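Local coordinates for protein beta-galacturonidase (Eisenbergiella tayi, PDB 6NCW) that acts as a beta-galacturonidase of glycoside hydrolase family 2, cleaving beta-linked galacturonic acid from its substrates, at residues A220-L232 against L320-E332. Numbering follows the deposited sequence.
Sequences AECWSPESPVLYL and LDLCDEQGILVWE
The indole of Trp223 meets residues 320-332 largely through its edge. Asp324 O lies near the ring plane at the pyrrole side, Leu329 CD2 lies in plane at the benzo side, 3.9 Å from Trp223 CZ3, and Gly327 CA approaches obliquely, 3.6 Å from Trp223 CZ2. With CG anti to the backbone N (chi1 -175°), the ring extends towards the end of helix 317-326, where Trp223 NE1 donates to Asp324 O at 2.9 Å. The N-H points nearly straight at this oxygen (161°), and the oxygen is only 6° out of the indole plane, so the bond helps fix the ring's rotation.

The contact illustrates how a carbonyl in the last turn of a helix, here Asp324 O, can take a donor from a neighbouring domain. Helix 317-326 ends in a Schellman motif at Gly327, whose positive phi turns the chain into strand 329-333 of the TIM barrel. Such helix-to-strand turns lie at the N-terminal end of the barrel strands, whereas the active site of this fold lies at the C-terminal end. The partner, from the immunoglobulin-like beta-sandwich, is the segment around the type I turn Ser224-Ser227, with Trp223 just before it and Pro228 and Leu230 after it.

Without a side chain on Gly327, the two backbones close to 4.0 Å between Pro225 CA and Gly327 CA, and a CA-H...O contact joins Pro225 CA to Gly327 O at 3.4 Å. The Pro228 ring fits alongside the helix end, its CG 3.4 Å from Glu325 O. One water donates to both Pro228 O and Glu325 O; the latter also accepts from Gln36 of a neighbouring subunit. The Leu230 side chain crosses that of Glu325 at about a right angle, with Leu230 CD1 3.7 Å from Glu325 CG, while the Glu325 carboxylate reaches Arg250 and Thr4.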
ATOM      1  N   ALA A 220       6.128  28.969  46.002  1.00 34.38           N
ATOM      2  CA  ALA A 220       6.300  28.314  44.710  1.00 37.76           C
ATOM      3  C   ALA A 220       6.097  26.812  44.838  1.00 33.16           C
ATOM      4  O   ALA A 220       6.590  26.188  45.781  1.00 35.55           O
ATOM      5  CB  ALA A 220       7.684  28.614  44.130  1.00 31.85           C
ATOM      6  N   GLU A 221       5.356  26.240  43.889  1.00 34.67           N
ATOM      7  CA  GLU A 221       5.233  24.790  43.752  1.00 38.34           C
ATOM      8  C   GLU A 221       6.147  24.264  42.652  1.00 34.15           C
ATOM      9  O   GLU A 221       6.482  24.977  41.701  1.00 30.96           O
ATOM     10  CB  GLU A 221       3.795  24.380  43.438  1.00 37.50           C
ATOM     11  CG  GLU A 221       2.851  24.533  44.618  1.00 50.80           C
ATOM     12  CD  GLU A 221       1.441  24.861  44.177  1.00 54.47           C
ATOM     13  OE1 GLU A 221       0.936  24.186  43.251  1.00 58.10           O
ATOM     14  OE2 GLU A 221       0.849  25.807  44.741  1.00 60.76           O
ATOM     15  N   CYS A 222       6.520  22.993  42.784  1.00 30.22           N
ATOM     16  CA  CYS A 222       7.416  22.336  41.844  1.00 32.89           C
ATOM     17  C   CYS A 222       6.802  22.201  40.455  1.00 29.03           C
ATOM     18  O   CYS A 222       5.600  21.968  40.298  1.00 26.86           O
ATOM     19  CB  CYS A 222       7.795  20.935  42.356  1.00 33.07           C
ATOM     20  SG  CYS A 222       8.809  20.976  43.861  1.00 63.31           S
ATOM     21  N   TRP A 223       7.653  22.343  39.447  1.00 30.66           N
ATOM     22  CA  TRP A 223       7.385  21.802  38.125  1.00 25.81           C
ATOM     23  C   TRP A 223       8.028  20.423  38.059  1.00 26.56           C
ATOM     24  O   TRP A 223       9.172  20.243  38.494  1.00 28.21           O
ATOM     25  CB  TRP A 223       7.946  22.713  37.031  1.00 23.15           C
ATOM     26  CG  TRP A 223       7.605  22.279  35.609  1.00 23.12           C
ATOM     27  CD1 TRP A 223       6.587  22.763  34.826  1.00 22.59           C
ATOM     28  CD2 TRP A 223       8.285  21.298  34.814  1.00 23.76           C
ATOM     29  NE1 TRP A 223       6.589  22.139  33.603  1.00 26.08           N
ATOM     30  CE2 TRP A 223       7.620  21.234  33.565  1.00 26.99           C
ATOM     31  CE3 TRP A 223       9.389  20.465  35.032  1.00 24.81           C
ATOM     32  CZ2 TRP A 223       8.021  20.368  32.542  1.00 19.40           C
ATOM     33  CZ3 TRP A 223       9.793  19.608  34.008  1.00 20.86           C
ATOM     34  CH2 TRP A 223       9.104  19.573  32.780  1.00 24.45           C
ATOM     35  N   SER A 224       7.289  19.455  37.532  1.00 22.88           N
ATOM     36  CA  SER A 224       7.816  18.116  37.317  1.00 27.99           C
ATOM     37  C   SER A 224       6.918  17.414  36.316  1.00 26.89           C
ATOM     38  O   SER A 224       5.795  17.870  36.065  1.00 28.52           O
ATOM     39  CB  SER A 224       7.872  17.317  38.626  1.00 24.04           C
ATOM     40  OG  SER A 224       6.574  16.851  38.936  1.00 26.71           O
ATOM     41  N   PRO A 225       7.390  16.313  35.717  1.00 26.94           N
ATOM     42  CA  PRO A 225       6.520  15.531  34.819  1.00 28.19           C
ATOM     43  C   PRO A 225       5.161  15.210  35.404  1.00 28.44           C
ATOM     44  O   PRO A 225       4.166  15.282  34.682  1.00 29.93           O
ATOM     45  CB  PRO A 225       7.343  14.264  34.574  1.00 30.09           C
ATOM     46  CG  PRO A 225       8.767  14.745  34.634  1.00 27.91           C
ATOM     47  CD  PRO A 225       8.803  15.916  35.602  1.00 25.99           C
ATOM     48  N   GLU A 226       5.085  14.879  36.700  1.00 28.94           N
ATOM     49  CA  GLU A 226       3.810  14.537  37.328  1.00 30.93           C
ATOM     50  C   GLU A 226       2.958  15.754  37.646  1.00 31.64           C
ATOM     51  O   GLU A 226       1.742  15.613  37.814  1.00 29.99           O
ATOM     52  CB  GLU A 226       4.021  13.767  38.634  1.00 31.70           C
ATOM     53  CG  GLU A 226       5.155  12.769  38.600  1.00 35.43           C
ATOM     54  CD  GLU A 226       6.465  13.418  38.983  1.00 38.34           C
ATOM     55  OE1 GLU A 226       6.559  14.036  40.075  1.00 44.15           O
ATOM     56  OE2 GLU A 226       7.401  13.316  38.188  1.00 38.29           O
ATOM     57  N   SER A 227       3.569  16.930  37.758  1.00 28.38           N
ATOM     58  CA  SER A 227       2.860  18.142  38.163  1.00 28.73           C
ATOM     59  C   SER A 227       3.505  19.352  37.494  1.00 24.13           C
ATOM     60  O   SER A 227       4.317  20.067  38.094  1.00 24.95           O
ATOM     61  CB  SER A 227       2.863  18.276  39.685  1.00 28.05           C
ATOM     62  OG  SER A 227       2.134  19.413  40.079  1.00 32.49           O
ATOM     63  N   PRO A 228       3.164  19.619  36.229  1.00 29.43           N
ATOM     64  CA  PRO A 228       3.892  20.707  35.537  1.00 28.87           C
ATOM     65  C   PRO A 228       3.332  22.095  35.827  1.00 27.88           C
ATOM     66  O   PRO A 228       2.752  22.762  34.960  1.00 29.46           O
ATOM     67  CB  PRO A 228       3.751  20.310  34.061  1.00 25.70           C
ATOM     68  CG  PRO A 228       2.469  19.564  33.998  1.00 28.32           C
ATOM     69  CD  PRO A 228       2.329  18.826  35.304  1.00 26.12           C
ATOM     70  N   VAL A 229       3.531  22.567  37.062  1.00 28.95           N
ATOM     71  CA  VAL A 229       3.046  23.888  37.459  1.00 25.97           C
ATOM     72  C   VAL A 229       3.899  24.970  36.812  1.00 28.44           C
ATOM     73  O   VAL A 229       5.133  24.931  36.884  1.00 26.22           O
ATOM     74  CB  VAL A 229       3.067  24.028  38.991  1.00 31.92           C
ATOM     75  CG1 VAL A 229       2.708  25.445  39.406  1.00 26.95           C
ATOM     76  CG2 VAL A 229       2.156  23.004  39.632  1.00 28.26           C
ATOM     77  N   LEU A 230       3.245  25.945  36.181  1.00 20.83           N
ATOM     78  CA  LEU A 230       3.912  27.056  35.523  1.00 25.56           C
ATOM     79  C   LEU A 230       3.462  28.379  36.138  1.00 30.80           C
ATOM     80  O   LEU A 230       2.353  28.495  36.666  1.00 27.52           O
ATOM     81  CB  LEU A 230       3.619  27.076  34.003  1.00 26.76           C
ATOM     82  CG  LEU A 230       3.992  25.815  33.220  1.00 23.78           C
ATOM     83  CD1 LEU A 230       3.496  25.889  31.774  1.00 22.17           C
ATOM     84  CD2 LEU A 230       5.491  25.645  33.275  1.00 22.61           C
ATOM     85  N   TYR A 231       4.325  29.383  36.045  1.00 31.11           N
ATOM     86  CA  TYR A 231       4.000  30.730  36.484  1.00 28.60           C
ATOM     87  C   TYR A 231       4.320  31.733  35.392  1.00 29.27           C
ATOM     88  O   TYR A 231       5.356  31.630  34.733  1.00 29.25           O
ATOM     89  CB  TYR A 231       4.784  31.110  37.737  1.00 29.19           C
ATOM     90  CG  TYR A 231       4.466  30.283  38.955  1.00 26.73           C
ATOM     91  CD1 TYR A 231       3.451  30.656  39.817  1.00 31.01           C
ATOM     92  CD2 TYR A 231       5.188  29.140  39.247  1.00 26.04           C
ATOM     93  CE1 TYR A 231       3.157  29.908  40.943  1.00 35.42           C
ATOM     94  CE2 TYR A 231       4.908  28.379  40.365  1.00 31.20           C
ATOM     95  CZ  TYR A 231       3.892  28.777  41.220  1.00 34.19           C
ATOM     96  OH  TYR A 231       3.604  28.043  42.343  1.00 33.12           O
ATOM     97  N   LEU A 232       3.463  32.738  35.236  1.00 29.34           N
ATOM     98  CA  LEU A 232       3.824  33.870  34.396  1.00 33.26           C
ATOM     99  C   LEU A 232       4.754  34.797  35.170  1.00 37.58           C
ATOM    100  O   LEU A 232       4.467  35.163  36.315  1.00 36.91           O
ATOM    101  CB  LEU A 232       2.578  34.627  33.939  1.00 32.83           C
ATOM    102  CG  LEU A 232       1.550  33.797  33.175  1.00 34.99           C
ATOM    103  CD1 LEU A 232       0.206  34.487  33.169  1.00 28.73           C
ATOM    104  CD2 LEU A 232       2.046  33.572  31.761  1.00 32.64           C
ATOM    105  N   LEU A 320       7.782  23.870  22.460  1.00 21.35           N
ATOM    106  CA  LEU A 320       8.356  23.874  23.805  1.00 22.48           C
ATOM    107  C   LEU A 320       7.325  24.298  24.844  1.00 20.94           C
ATOM    108  O   LEU A 320       7.259  23.706  25.924  1.00 23.54           O
ATOM    109  CB  LEU A 320       9.582  24.792  23.849  1.00 19.38           C
ATOM    110  CG  LEU A 320      10.731  24.412  22.898  1.00 20.70           C
ATOM    111  CD1 LEU A 320      11.815  25.477  22.871  1.00 20.42           C
ATOM    112  CD2 LEU A 320      11.339  23.070  23.298  1.00 20.53           C
ATOM    113  N   ASP A 321       6.507  25.314  24.536  1.00 22.40           N
ATOM    114  CA  ASP A 321       5.398  25.685  25.422  1.00 23.58           C
ATOM    115  C   ASP A 321       4.522  24.476  25.727  1.00 24.30           C
ATOM    116  O   ASP A 321       4.129  24.251  26.875  1.00 24.49           O
ATOM    117  CB  ASP A 321       4.512  26.782  24.806  1.00 21.00           C
ATOM    118  CG  ASP A 321       5.145  28.179  24.830  1.00 27.57           C
ATOM    119  OD1 ASP A 321       4.624  29.050  24.088  1.00 25.55           O
ATOM    120  OD2 ASP A 321       6.150  28.411  25.552  1.00 28.66           O
ATOM    121  N   LEU A 322       4.163  23.713  24.695  1.00 19.21           N
ATOM    122  CA  LEU A 322       3.284  22.568  24.918  1.00 21.96           C
ATOM    123  C   LEU A 322       3.973  21.477  25.732  1.00 18.37           C
ATOM    124  O   LEU A 322       3.301  20.729  26.455  1.00 18.11           O
ATOM    125  CB  LEU A 322       2.786  22.015  23.585  1.00 17.73           C
ATOM    126  CG  LEU A 322       1.789  22.905  22.835  1.00 24.22           C
ATOM    127  CD1 LEU A 322       1.755  22.554  21.331  1.00 21.01           C
ATOM    128  CD2 LEU A 322       0.392  22.798  23.443  1.00 19.88           C
ATOM    129  N   CYS A 323       5.302  21.367  25.633  1.00 18.94           N
ATOM    130  CA  CYS A 323       6.018  20.421  26.487  1.00 17.11           C
ATOM    131  C   CYS A 323       6.048  20.913  27.936  1.00 25.22           C
ATOM    132  O   CYS A 323       5.864  20.114  28.862  1.00 24.85           O
ATOM    133  CB  CYS A 323       7.443  20.197  25.968  1.00 19.92           C
ATOM    134  SG  CYS A 323       7.585  19.350  24.330  1.00 23.09           S
ATOM    135  N   ASP A 324       6.297  22.221  28.142  1.00 21.37           N
ATOM    136  CA  ASP A 324       6.196  22.839  29.469  1.00 23.92           C
ATOM    137  C   ASP A 324       4.866  22.521  30.137  1.00 26.75           C
ATOM    138  O   ASP A 324       4.828  22.062  31.284  1.00 28.22           O
ATOM    139  CB  ASP A 324       6.354  24.360  29.367  1.00 21.82           C
ATOM    140  CG  ASP A 324       7.729  24.784  28.923  1.00 22.71           C
ATOM    141  OD1 ASP A 324       8.681  23.978  29.045  1.00 24.09           O
ATOM    142  OD2 ASP A 324       7.857  25.932  28.437  1.00 26.48           O
ATOM    143  N   GLU A 325       3.753  22.779  29.427  1.00 23.56           N
ATOM    144  CA  GLU A 325       2.413  22.568  29.976  1.00 24.60           C
ATOM    145  C   GLU A 325       2.093  21.106  30.251  1.00 25.59           C
ATOM    146  O   GLU A 325       1.227  20.832  31.086  1.00 24.10           O
ATOM    147  CB  GLU A 325       1.350  23.132  29.027  1.00 26.02           C
ATOM    148  CG  GLU A 325       1.388  24.640  28.947  1.00 28.98           C
ATOM    149  CD  GLU A 325       0.437  25.220  27.921  1.00 34.06           C
ATOM    150  OE1 GLU A 325       0.758  26.295  27.375  1.00 37.21           O
ATOM    151  OE2 GLU A 325      -0.634  24.628  27.672  1.00 37.53           O
ATOM    152  N   GLN A 326       2.744  20.158  29.567  1.00 23.94           N
ATOM    153  CA  GLN A 326       2.397  18.752  29.737  1.00 24.59           C
ATOM    154  C   GLN A 326       3.458  17.956  30.490  1.00 23.08           C
ATOM    155  O   GLN A 326       3.289  16.753  30.690  1.00 26.76           O
ATOM    156  CB  GLN A 326       2.094  18.123  28.366  1.00 22.25           C
ATOM    157  CG  GLN A 326       0.784  18.683  27.774  1.00 25.06           C
ATOM    158  CD  GLN A 326       0.501  18.261  26.309  1.00 25.04           C
ATOM    159  OE1 GLN A 326      -0.295  17.368  26.059  1.00 27.41           O
ATOM    160  NE2 GLN A 326       1.110  18.950  25.360  1.00 20.90           N
ATOM    161  N   GLY A 327       4.523  18.598  30.955  1.00 26.35           N
ATOM    162  CA  GLY A 327       5.503  17.902  31.766  1.00 24.71           C
ATOM    163  C   GLY A 327       6.415  16.995  30.978  1.00 24.89           C
ATOM    164  O   GLY A 327       6.884  15.988  31.509  1.00 25.99           O
ATOM    165  N   ILE A 328       6.670  17.317  29.716  1.00 23.74           N
ATOM    166  CA  ILE A 328       7.518  16.504  28.850  1.00 21.08           C
ATOM    167  C   ILE A 328       8.927  17.085  28.892  1.00 20.01           C
ATOM    168  O   ILE A 328       9.109  18.280  28.660  1.00 21.71           O
ATOM    169  CB  ILE A 328       6.954  16.469  27.415  1.00 24.88           C
ATOM    170  CG1 ILE A 328       5.584  15.771  27.410  1.00 25.64           C
ATOM    171  CG2 ILE A 328       7.920  15.770  26.461  1.00 21.13           C
ATOM    172  CD1 ILE A 328       4.796  15.921  26.124  1.00 28.88           C
ATOM    173  N   LEU A 329       9.920  16.252  29.208  1.00 19.29           N
ATOM    174  CA  LEU A 329      11.302  16.710  29.283  1.00 18.47           C
ATOM    175  C   LEU A 329      11.914  16.828  27.891  1.00 21.50           C
ATOM    176  O   LEU A 329      11.673  15.998  27.013  1.00 22.11           O
ATOM    177  CB  LEU A 329      12.127  15.750  30.145  1.00 20.44           C
ATOM    178  CG  LEU A 329      11.618  15.636  31.591  1.00 22.47           C
ATOM    179  CD1 LEU A 329      12.156  14.387  32.261  1.00 23.50           C
ATOM    180  CD2 LEU A 329      11.998  16.896  32.367  1.00 21.22           C
ATOM    181  N   VAL A 330      12.720  17.863  27.692  1.00 20.30           N
ATOM    182  CA  VAL A 330      13.265  18.185  26.385  1.00 17.80           C
ATOM    183  C   VAL A 330      14.787  18.225  26.468  1.00 20.04           C
ATOM    184  O   VAL A 330      15.362  18.900  27.326  1.00 21.91           O
ATOM    185  CB  VAL A 330      12.702  19.517  25.845  1.00 20.78           C
ATOM    186  CG1 VAL A 330      13.396  19.897  24.542  1.00 14.14           C
ATOM    187  CG2 VAL A 330      11.212  19.388  25.603  1.00 18.31           C
ATOM    188  N   TRP A 331      15.425  17.464  25.593  1.00 20.73           N
ATOM    189  CA  TRP A 331      16.798  17.693  25.174  1.00 17.46           C
ATOM    190  C   TRP A 331      16.729  18.586  23.938  1.00 20.99           C
ATOM    191  O   TRP A 331      16.148  18.185  22.925  1.00 20.14           O
ATOM    192  CB  TRP A 331      17.466  16.341  24.872  1.00 19.23           C
ATOM    193  CG  TRP A 331      18.757  16.344  24.068  1.00 19.15           C
ATOM    194  CD1 TRP A 331      18.998  16.992  22.879  1.00 20.03           C
ATOM    195  CD2 TRP A 331      19.943  15.605  24.363  1.00 19.09           C
ATOM    196  NE1 TRP A 331      20.275  16.723  22.442  1.00 19.61           N
ATOM    197  CE2 TRP A 331      20.878  15.880  23.338  1.00 19.26           C
ATOM    198  CE3 TRP A 331      20.311  14.727  25.392  1.00 20.47           C
ATOM    199  CZ2 TRP A 331      22.154  15.310  23.316  1.00 18.76           C
ATOM    200  CZ3 TRP A 331      21.597  14.183  25.374  1.00 23.44           C
ATOM    201  CH2 TRP A 331      22.490  14.461  24.332  1.00 15.80           C
ATOM    202  N   GLU A 332      17.272  19.804  24.019  1.00 18.60           N
ATOM    203  CA  GLU A 332      17.355  20.668  22.852  1.00 16.62           C
ATOM    204  C   GLU A 332      18.816  20.827  22.450  1.00 18.02           C
ATOM    205  O   GLU A 332      19.687  20.974  23.309  1.00 21.04           O
ATOM    206  CB  GLU A 332      16.702  22.038  23.101  1.00 20.35           C
ATOM    207  CG  GLU A 332      16.677  22.912  21.849  1.00 18.60           C
ATOM    208  CD  GLU A 332      15.755  24.140  21.926  1.00 24.75           C
ATOM    209  OE1 GLU A 332      14.779  24.203  21.138  1.00 24.22           O
ATOM    210  OE2 GLU A 332      16.008  25.053  22.750  1.00 24.06           O
TER
HETATM  211  O   HOH W   1       0.789  22.679  33.063  1.00 29.22           O